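Local structure of phosphoinositol-specific phospholipase C (Pseudomonas sp., 5FYP) at residues Asp50-Asp56 / Trp66-Pro72; Lys121-Ser125 / Lys195-Tyr199; Ala249-Phe253 / Asn274-Asn278. The protein probably cleaves the phosphodiester bond of phosphoinositides in a calcium-dependent manner, as a bacterial phospholipase C of the TIM-barrel clan. Residues are numbered along the deposited sequence.

Overall arrangement
The three contacts lie in series along a chain whose family belongs to the TIM-barrel clan. Contact 1, where strand 46-52 pairs with 67-68, contributes D50 to the calcium site, shared with N27, E48, D119 and two waters. Contact 2 joins the loop after strand 114-120 to helix 193-203, and the K195 side chain is about 14 Å from the ion. Centres of contacts 1 and 2 are 14 Å apart, and they touch: F51 O lies 3.0 Å from K121 N, and W52 CE2 packs 3.4 Å from K121 CB. Contact 3, between helix 249-254 and the turn ending helix 269-274, is remote: its centre is about 31 Å from contact 1's and 27 Å from contact 2's.

Contact 1. Residues Asp50-Asp56 / Trp66-Pro72. With CA (calcium ion), chain I.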
loop_
_atom_site.group_PDB
_atom_site.type_symbol
_atom_site.label_atom_id
_atom_site.label_comp_id
_atom_site.label_asym_id
_atom_site.label_seq_id
_atom_site.Cartn_x
_atom_site.Cartn_y
_atom_site.Cartn_z
ATOM N N ASP A 50 3.003 -2.260 -10.013
ATOM C CA ASP A 50 2.554 -3.593 -10.416
ATOM C C ASP A 50 3.789 -4.437 -10.684
ATOM O O ASP A 50 4.653 -4.027 -11.485
ATOM C CB ASP A 50 1.722 -3.537 -11.703
ATOM C CG ASP A 50 0.358 -2.883 -11.532
ATOM O OD1 ASP A 50 -0.059 -2.614 -10.407
ATOM O OD2 ASP A 50 -0.294 -2.639 -12.579
ATOM N N PHE A 51 3.878 -5.616 -10.048
ATOM C CA PHE A 51 5.125 -6.371 -10.159
ATOM C C PHE A 51 4.897 -7.815 -10.546
ATOM O O PHE A 51 3.973 -8.493 -10.082
ATOM C CB PHE A 51 5.996 -6.202 -8.902
ATOM C CG PHE A 51 5.504 -6.909 -7.663
ATOM C CD1 PHE A 51 4.517 -6.380 -6.830
ATOM C CD2 PHE A 51 6.101 -8.101 -7.264
ATOM C CE1 PHE A 51 4.130 -7.024 -5.669
ATOM C CE2 PHE A 51 5.735 -8.732 -6.094
ATOM C CZ PHE A 51 4.748 -8.206 -5.302
ATOM N N TRP A 52 5.782 -8.260 -11.427
ATOM C CA TRP A 52 5.712 -9.560 -12.122
ATOM C C TRP A 52 6.941 -10.363 -11.795
ATOM O O TRP A 52 8.062 -9.837 -11.697
ATOM C CB TRP A 52 5.637 -9.324 -13.640
ATOM C CG TRP A 52 4.396 -8.603 -14.088
ATOM C CD1 TRP A 52 4.133 -7.274 -14.010
ATOM C CD2 TRP A 52 3.221 -9.206 -14.635
ATOM N NE1 TRP A 52 2.865 -7.023 -14.465
ATOM C CE2 TRP A 52 2.285 -8.187 -14.862
ATOM C CE3 TRP A 52 2.871 -10.516 -14.949
ATOM C CZ2 TRP A 52 1.013 -8.438 -15.370
ATOM C CZ3 TRP A 52 1.610 -10.767 -15.454
ATOM C CH2 TRP A 52 0.696 -9.733 -15.653
ATOM N N ASP A 53 6.755 -11.671 -11.654
ATOM C CA ASP A 53 7.885 -12.577 -11.478
ATOM C C ASP A 53 8.677 -12.777 -12.770
ATOM O O ASP A 53 9.892 -12.920 -12.769
ATOM C CB ASP A 53 7.377 -13.943 -11.004
ATOM C CG ASP A 53 7.025 -13.954 -9.530
ATOM O OD1 ASP A 53 6.294 -13.050 -9.070
ATOM O OD2 ASP A 53 7.557 -14.831 -8.806
ATOM N N GLN A 54 7.948 -12.855 -13.885
ATOM C CA GLN A 54 8.520 -13.252 -15.178
ATOM C C GLN A 54 8.603 -12.041 -16.124
ATOM O O GLN A 54 7.908 -11.048 -15.940
ATOM C CB GLN A 54 7.652 -14.339 -15.826
ATOM C CG GLN A 54 7.347 -15.557 -15.004
ATOM C CD GLN A 54 8.548 -16.400 -14.787
ATOM O OE1 GLN A 54 9.541 -16.307 -15.519
ATOM N NE2 GLN A 54 8.504 -17.189 -13.742
ATOM N N ARG A 55 9.443 -12.153 -17.146
ATOM C CA ARG A 55 9.592 -11.104 -18.171
ATOM C C ARG A 55 8.354 -11.016 -19.029
ATOM O O ARG A 55 7.962 -9.931 -19.460
ATOM C CB ARG A 55 10.830 -11.406 -19.025
ATOM C CG ARG A 55 11.136 -10.358 -20.097
ATOM C CD ARG A 55 12.418 -10.675 -20.859
ATOM N NE ARG A 55 13.579 -10.464 -19.990
ATOM C CZ ARG A 55 14.081 -9.278 -19.573
ATOM N NH1 ARG A 55 13.546 -8.097 -19.947
ATOM N NH2 ARG A 55 15.157 -9.266 -18.764
ATOM N N ASP A 56 7.746 -12.154 -19.285
ATOM C CA ASP A 56 6.417 -12.243 -19.858
ATOM C C ASP A 56 5.559 -13.083 -18.925
ATOM O O ASP A 56 5.767 -13.011 -17.751
ATOM C CB ASP A 56 6.453 -12.706 -21.332
ATOM C CG ASP A 56 7.076 -14.079 -21.537
ATOM O OD1 ASP A 56 7.246 -14.838 -20.551
ATOM O OD2 ASP A 56 7.412 -14.363 -22.703
ATOM N N TRP A 66 12.116 -8.851 -9.323
ATOM C CA TRP A 66 10.803 -8.786 -9.969
ATOM C C TRP A 66 10.819 -7.639 -10.980
ATOM O O TRP A 66 11.563 -6.679 -10.812
ATOM C CB TRP A 66 9.664 -8.568 -8.963
ATOM C CG TRP A 66 9.393 -9.752 -8.032
ATOM C CD1 TRP A 66 8.379 -10.656 -8.185
ATOM C CD2 TRP A 66 10.076 -10.111 -6.816
ATOM N NE1 TRP A 66 8.391 -11.539 -7.147
ATOM C CE2 TRP A 66 9.416 -11.235 -6.290
ATOM C CE3 TRP A 66 11.186 -9.601 -6.137
ATOM C CZ2 TRP A 66 9.829 -11.846 -5.125
ATOM C CZ3 TRP A 66 11.597 -10.221 -4.966
ATOM C CH2 TRP A 66 10.928 -11.327 -4.486
ATOM N N PHE A 67 9.953 -7.750 -11.994
ATOM C CA PHE A 67 9.781 -6.733 -13.029
ATOM C C PHE A 67 8.634 -5.808 -12.648
ATOM O O PHE A 67 7.724 -6.217 -11.908
ATOM C CB PHE A 67 9.427 -7.378 -14.352
ATOM C CG PHE A 67 10.477 -8.277 -14.910
ATOM C CD1 PHE A 67 10.510 -9.632 -14.566
ATOM C CD2 PHE A 67 11.422 -7.813 -15.814
ATOM C CE1 PHE A 67 11.462 -10.482 -15.107
ATOM C CE2 PHE A 67 12.379 -8.647 -16.359
ATOM C CZ PHE A 67 12.392 -9.978 -16.021
ATOM N N VAL A 68 8.620 -4.600 -13.216
ATOM C CA VAL A 68 7.502 -3.670 -13.041
ATOM C C VAL A 68 6.991 -3.272 -14.421
ATOM O O VAL A 68 7.715 -2.671 -15.220
ATOM C CB VAL A 68 7.882 -2.451 -12.198
ATOM C CG1 VAL A 68 6.811 -1.374 -12.238
ATOM C CG2 VAL A 68 8.175 -2.865 -10.763
ATOM N N ARG A 69 5.714 -3.586 -14.653
ATOM C CA ARG A 69 5.007 -3.268 -15.899
ATOM C C ARG A 69 3.524 -3.512 -15.678
ATOM O O ARG A 69 3.141 -4.183 -14.698
ATOM C CB ARG A 69 5.490 -4.126 -17.066
ATOM C CG ARG A 69 5.169 -5.606 -16.911
ATOM C CD ARG A 69 5.582 -6.379 -18.151
ATOM N NE ARG A 69 5.256 -7.807 -18.027
ATOM C CZ ARG A 69 5.983 -8.683 -17.362
ATOM N NH1 ARG A 69 7.160 -8.345 -16.846
ATOM N NH2 ARG A 69 5.522 -9.939 -17.198
ATOM N N HIS A 70 2.711 -3.051 -16.619
ATOM C CA HIS A 70 1.282 -3.245 -16.511
ATOM C C HIS A 70 0.798 -4.580 -17.089
ATOM O O HIS A 70 0.047 -5.299 -16.433
ATOM C CB HIS A 70 0.548 -2.095 -17.177
ATOM C CG HIS A 70 -0.939 -2.114 -16.973
ATOM N ND1 HIS A 70 -1.825 -2.300 -17.995
ATOM C CD2 HIS A 70 -1.685 -2.059 -15.854
ATOM C CE1 HIS A 70 -3.060 -2.280 -17.533
ATOM N NE2 HIS A 70 -3.003 -2.150 -16.232
ATOM N N ASN A 71 1.209 -4.874 -18.307
ATOM C CA ASN A 71 0.650 -6.009 -19.025
ATOM C C ASN A 71 1.465 -7.286 -18.878
ATOM O O ASN A 71 2.619 -7.223 -18.529
ATOM C CB ASN A 71 0.501 -5.651 -20.494
ATOM C CG ASN A 71 -0.436 -4.471 -20.706
ATOM O OD1 ASN A 71 -0.063 -3.478 -21.301
ATOM N ND2 ASN A 71 -1.625 -4.544 -20.124
ATOM N N PRO A 72 0.842 -8.459 -19.123
ATOM C CA PRO A 72 1.595 -9.713 -18.988
ATOM C C PRO A 72 2.823 -9.803 -19.854
ATOM O O PRO A 72 3.811 -10.391 -19.436
ATOM C CB PRO A 72 0.598 -10.799 -19.409
ATOM C CG PRO A 72 -0.745 -10.191 -19.363
ATOM C CD PRO A 72 -0.597 -8.684 -19.311
HETATM CA CA CA I . -2.243 -1.890 -10.140
HETATM O O HOH W 1 -2.976 -2.875 -12.224
HETATM O O HOH W 2 6.950 -14.013 -6.290
HETATM O O HOH W 3 -4.614 -1.527 -10.282
#
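Strand 46-52 pairs antiparallel with the short strand 67-68, at the edge of the sheet beside the calcium site. D50, its carboxylate suited to a hard cation, binds the ion through OD1 at 2.3 Å; its OD2 accepts hydrogen bonds from Y29 and from a calcium-bound water. F51 faces V68 in a non-hydrogen-bonded pair, and its ring edge meets the face of W66 in a T-shaped stack, centroids 5.1 Å apart. W52 forms the hydrogen-bonded pair with F67: W52 N to F67 O is 2.9 Å and F67 N to W52 O 2.8 Å. Its indole is donor and platform: NE1 reaches R69 O at 2.9 Å, the R69 guanidinium lies flat on the ring in a cation-pi stack, and P72 CA makes a CH-pi contact with the six-membered ring. D53 leaves the strand and forms salt bridges with R131 and K120; water 2 lies 2.7 Å from D53 OD2 and accepts from W66 NE1 at 3.0 Å. Q54 turns its carbonyl to R69, and R55 sets its CA over the F67 ring. At D56, CA lies 3.2 Å from P72 O, which also accepts from R69 NH2 at 2.9 Å.

Contact 2. Residues Lys121-Ser125 / Lys195-Tyr199; sequences KQGWS and KLSQY
A loop is docked on a helix chiefly through W124. In the loop after strand 114-120, residues 122-124 are extended, with phi/psi of -130/178, -78/175 and -76/148, whereas 195-199 is one turn of helix 193-203, which follows the parallel neighbour strand 184-189. The contact thus joins connections of adjacent strands, consistent with the TIM-barrel clan; L188 touches W124 and Y199. G123 CA lies 6.7 Å from K195 CA and 3.9 Å from K195 CE. W124 points toward the helix with chi1 m (-66°) and chi2 109°, so that NE1 donates to K195 O at 2.9 Å. K195 (m, p, t, t) runs to a salt bridge with E192. Q198 (m, t) brings OE1 to 3.4 Å from W124 CD1; one water joins OE1 (2.7 Å) to W124 N (2.8 Å). Y199, chi1 t, has its CD1 3.8 Å from W124 CZ2, the rings barely overlapping; its hydroxyl bonds D137. Since K195 O also accepts from Y199 N at 3.1 Å, the indole adds a second donor without breaking the helix.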
loop_
_atom_site.group_PDB
_atom_site.type_symbol
_atom_site.label_atom_id
_atom_site.label_comp_id
_atom_site.label_asym_id
_atom_site.label_seq_id
_atom_site.Cartn_x
_atom_site.Cartn_y
_atom_site.Cartn_z
ATOM N N LYS A 121 1.247 -9.497 -9.492
ATOM C CA LYS A 121 0.539 -9.957 -10.698
ATOM C C LYS A 121 0.643 -11.443 -10.996
ATOM O O LYS A 121 -0.138 -11.945 -11.799
ATOM C CB LYS A 121 0.978 -9.126 -11.901
ATOM C CG LYS A 121 0.598 -7.653 -11.765
ATOM C CD LYS A 121 -0.897 -7.408 -11.758
ATOM C CE LYS A 121 -1.248 -5.958 -11.529
ATOM N NZ LYS A 121 -2.718 -5.744 -11.483
ATOM N N GLN A 122 1.563 -12.158 -10.348
ATOM C CA GLN A 122 1.729 -13.610 -10.511
ATOM C C GLN A 122 1.776 -14.235 -9.114
ATOM O O GLN A 122 1.697 -13.553 -8.099
ATOM C CB GLN A 122 2.967 -13.919 -11.347
ATOM C CG GLN A 122 2.799 -13.420 -12.773
ATOM C CD GLN A 122 3.990 -13.618 -13.650
ATOM O OE1 GLN A 122 5.075 -13.135 -13.361
ATOM N NE2 GLN A 122 3.763 -14.251 -14.790
ATOM N N GLY A 123 1.874 -15.562 -9.067
ATOM C CA GLY A 123 1.955 -16.263 -7.795
ATOM C C GLY A 123 3.316 -16.212 -7.147
ATOM O O GLY A 123 4.265 -15.668 -7.724
ATOM N N TRP A 124 3.412 -16.760 -5.935
ATOM C CA TRP A 124 4.692 -16.872 -5.252
ATOM C C TRP A 124 5.488 -18.023 -5.876
ATOM O O TRP A 124 4.910 -19.033 -6.286
ATOM C CB TRP A 124 4.481 -17.162 -3.764
ATOM C CG TRP A 124 3.828 -16.028 -3.078
ATOM C CD1 TRP A 124 2.556 -15.968 -2.596
ATOM C CD2 TRP A 124 4.420 -14.772 -2.769
ATOM N NE1 TRP A 124 2.306 -14.736 -2.059
ATOM C CE2 TRP A 124 3.441 -13.978 -2.168
ATOM C CE3 TRP A 124 5.683 -14.233 -2.998
ATOM C CZ2 TRP A 124 3.708 -12.662 -1.771
ATOM C CZ3 TRP A 124 5.939 -12.950 -2.597
ATOM C CH2 TRP A 124 4.965 -12.167 -1.994
ATOM N N SER A 125 6.813 -17.902 -5.893
ATOM C CA SER A 125 7.635 -19.077 -6.253
ATOM C C SER A 125 7.909 -19.947 -5.051
ATOM O O SER A 125 7.660 -19.568 -3.916
ATOM C CB SER A 125 8.976 -18.655 -6.850
ATOM O OG SER A 125 9.985 -18.385 -5.879
ATOM N N LYS A 195 -3.234 -15.379 -2.438
ATOM C CA LYS A 195 -1.821 -15.023 -2.449
ATOM C C LYS A 195 -1.426 -14.217 -1.221
ATOM O O LYS A 195 -0.292 -14.315 -0.752
ATOM C CB LYS A 195 -1.425 -14.288 -3.737
ATOM C CG LYS A 195 -1.046 -15.188 -4.905
ATOM C CD LYS A 195 -2.094 -16.165 -5.350
ATOM C CE LYS A 195 -1.656 -16.912 -6.607
ATOM N NZ LYS A 195 -2.604 -17.953 -7.034
ATOM N N LEU A 196 -2.350 -13.414 -0.704
ATOM C CA LEU A 196 -2.127 -12.682 0.530
ATOM C C LEU A 196 -2.105 -13.645 1.721
ATOM O O LEU A 196 -1.310 -13.481 2.640
ATOM C CB LEU A 196 -3.194 -11.598 0.732
ATOM C CG LEU A 196 -2.985 -10.295 -0.047
ATOM C CD1 LEU A 196 -2.630 -10.406 -1.485
ATOM C CD2 LEU A 196 -4.180 -9.407 0.155
ATOM N N SER A 197 -3.002 -14.635 1.706
ATOM C CA SER A 197 -3.035 -15.624 2.774
ATOM C C SER A 197 -1.732 -16.431 2.822
ATOM O O SER A 197 -1.206 -16.697 3.898
ATOM C CB SER A 197 -4.241 -16.522 2.587
ATOM O OG SER A 197 -4.450 -17.316 3.752
ATOM N N GLN A 198 -1.216 -16.742 1.647
ATOM C CA GLN A 198 0.050 -17.472 1.555
ATOM C C GLN A 198 1.199 -16.627 2.138
ATOM O O GLN A 198 2.059 -17.142 2.847
ATOM C CB GLN A 198 0.334 -17.825 0.109
ATOM C CG GLN A 198 -0.594 -18.912 -0.428
ATOM C CD GLN A 198 -0.718 -18.909 -1.942
ATOM O OE1 GLN A 198 0.058 -18.293 -2.655
ATOM N NE2 GLN A 198 -1.679 -19.625 -2.439
ATOM N N TYR A 199 1.216 -15.336 1.795
ATOM C CA TYR A 199 2.235 -14.436 2.329
ATOM C C TYR A 199 2.165 -14.375 3.859
ATOM O O TYR A 199 3.175 -14.537 4.549
ATOM C CB TYR A 199 2.076 -13.061 1.683
ATOM C CG TYR A 199 2.974 -12.027 2.318
ATOM C CD1 TYR A 199 4.304 -11.876 1.909
ATOM C CD2 TYR A 199 2.521 -11.233 3.348
ATOM C CE1 TYR A 199 5.150 -10.983 2.533
ATOM C CE2 TYR A 199 3.348 -10.312 3.981
ATOM C CZ TYR A 199 4.680 -10.207 3.574
ATOM O OH TYR A 199 5.478 -9.325 4.231
HETATM O O HOH W 4 1.233 -18.358 -5.078
#

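Contact 3. Residues Ala249-Phe253 / Asn274-Asn278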
loop_
_atom_site.group_PDB
_atom_site.type_symbol
_atom_site.label_atom_id
_atom_site.label_comp_id
_atom_site.label_asym_id
_atom_site.label_seq_id
_atom_site.Cartn_x
_atom_site.Cartn_y
_atom_site.Cartn_z
ATOM N N ALA A 249 -15.740 0.913 2.621
ATOM C CA ALA A 249 -14.733 1.759 3.230
ATOM C C ALA A 249 -15.221 2.277 4.588
ATOM O O ALA A 249 -14.417 2.474 5.487
ATOM C CB ALA A 249 -14.328 2.899 2.335
ATOM N N LYS A 250 -16.519 2.515 4.736
ATOM C CA LYS A 250 -17.049 2.971 6.028
ATOM C C LYS A 250 -16.790 1.953 7.130
ATOM O O LYS A 250 -16.533 2.314 8.272
ATOM C CB LYS A 250 -18.543 3.327 5.943
ATOM C CG LYS A 250 -18.837 4.635 5.217
ATOM C CD LYS A 250 -20.293 5.037 5.164
ATOM C CE LYS A 250 -20.431 6.455 4.639
ATOM N NZ LYS A 250 -19.937 7.530 5.554
ATOM N N GLN A 251 -16.863 0.670 6.789
ATOM C CA GLN A 251 -16.558 -0.405 7.752
ATOM C C GLN A 251 -15.060 -0.572 7.948
ATOM O O GLN A 251 -14.642 -0.850 9.086
ATOM C CB GLN A 251 -17.273 -1.666 7.388
ATOM C CG GLN A 251 -18.714 -1.658 7.859
ATOM C CD GLN A 251 -18.760 -1.757 9.390
ATOM O OE1 GLN A 251 -18.093 -2.642 9.988
ATOM N NE2 GLN A 251 -19.224 -0.691 10.020
ATOM N N ALA A 252 -14.257 -0.404 6.899
ATOM C CA ALA A 252 -12.812 -0.332 7.125
ATOM C C ALA A 252 -12.484 0.770 8.138
ATOM O O ALA A 252 -11.748 0.578 9.107
ATOM C CB ALA A 252 -12.074 -0.099 5.823
ATOM N N PHE A 253 -13.058 1.948 7.907
ATOM C CA PHE A 253 -12.906 3.079 8.800
ATOM C C PHE A 253 -13.337 2.738 10.219
ATOM O O PHE A 253 -12.640 3.039 11.206
ATOM C CB PHE A 253 -13.709 4.276 8.226
ATOM C CG PHE A 253 -13.764 5.493 9.121
ATOM C CD1 PHE A 253 -12.789 6.436 9.120
ATOM C CD2 PHE A 253 -14.833 5.668 9.970
ATOM C CE1 PHE A 253 -12.874 7.546 9.946
ATOM C CE2 PHE A 253 -14.927 6.789 10.794
ATOM C CZ PHE A 253 -13.937 7.712 10.781
ATOM N N ASN A 274 -15.943 12.192 2.335
ATOM C CA ASN A 274 -17.236 12.018 2.967
ATOM C C ASN A 274 -17.641 10.509 3.067
ATOM O O ASN A 274 -18.329 10.104 4.017
ATOM C CB ASN A 274 -18.215 12.877 2.197
ATOM C CG ASN A 274 -17.834 14.406 2.198
ATOM O OD1 ASN A 274 -17.123 14.971 3.102
ATOM N ND2 ASN A 274 -18.332 15.081 1.182
ATOM N N GLN A 275 -17.114 9.690 2.138
ATOM C CA GLN A 275 -17.292 8.241 2.099
ATOM C C GLN A 275 -16.288 7.448 2.959
ATOM O O GLN A 275 -16.282 6.212 2.940
ATOM C CB GLN A 275 -17.289 7.781 0.637
ATOM C CG GLN A 275 -18.487 8.382 -0.118
ATOM C CD GLN A 275 -18.476 8.242 -1.627
ATOM O OE1 GLN A 275 -17.508 7.909 -2.280
ATOM N NE2 GLN A 275 -19.652 8.458 -2.189
ATOM N N LYS A 276 -15.471 8.170 3.723
ATOM C CA LYS A 276 -14.563 7.579 4.723
ATOM C C LYS A 276 -13.487 6.686 4.112
ATOM O O LYS A 276 -13.090 5.687 4.689
ATOM C CB LYS A 276 -15.304 6.834 5.838
ATOM C CG LYS A 276 -16.327 7.670 6.569
ATOM C CD LYS A 276 -15.728 8.856 7.306
ATOM C CE LYS A 276 -16.795 9.510 8.152
ATOM N NZ LYS A 276 -16.506 10.899 8.474
ATOM N N ILE A 277 -13.011 7.096 2.938
ATOM C CA ILE A 277 -11.977 6.358 2.216
ATOM C C ILE A 277 -10.618 6.951 2.577
ATOM O O ILE A 277 -10.359 8.135 2.324
ATOM C CB ILE A 277 -12.214 6.419 0.714
ATOM C CG1 ILE A 277 -13.555 5.734 0.362
ATOM C CG2 ILE A 277 -11.044 5.832 -0.034
ATOM C CD1 ILE A 277 -14.132 6.145 -0.981
ATOM N N ASN A 278 -9.715 6.129 3.098
ATOM C CA ASN A 278 -8.366 6.637 3.391
ATOM C C ASN A 278 -7.545 6.940 2.157
ATOM O O ASN A 278 -6.868 7.975 2.127
ATOM C CB ASN A 278 -7.570 5.664 4.248
ATOM C CG ASN A 278 -8.102 5.523 5.653
ATOM O OD1 ASN A 278 -8.700 4.497 6.013
ATOM N ND2 ASN A 278 -7.850 6.522 6.484
#
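A Schellman motif ends helix 269-274, and the turn it makes packs against helix 249-254 before the chain enters strand 279-282, an alpha-to-beta connection consistent with the TIM-barrel clan. N274 is the last helical residue; its carbonyl accepts a weak hydrogen bond from K250 NZ at 3.4 Å, a lysine long and flexible enough to cross the surface to this helix end. Q275 is the first to depart from helical angles. Its carbonyl O lies over apolar atoms of the other helix, 3.9 Å from A249 CB and 3.8 Å from K250 CG, while its side chain leads away to a hydrogen bond between OE1 and K246. K276 is the C-prime residue, with positive phi (64/36): its N bonds back to I273 O, and I277 N bonds to H272 O. Glycine commonly takes these left-handed angles; here the lysine side chain is used for packing. K276 CB sits 3.8 Å from F253 CB, and K276 CD makes a CH-pi contact 4.0 Å from the centroid of the F253 ring, 5° off its normal; F298 meets that ring edge-to-face. I277 takes extended angles. Although its CA-to-CB bond points away from helix 249-254, its CG1 lies 3.5 Å from A249 CB; the small alanine allows backbones this near, with CA atoms of A249 and I277 5.5 Å apart. The isoleucine also touches V261 of strand 258-262. N278 then ties the start of the next strand to its neighbours, its OD1 accepting from G259 N and its ND2 donating to the carbonyl oxygens of N18 and I20.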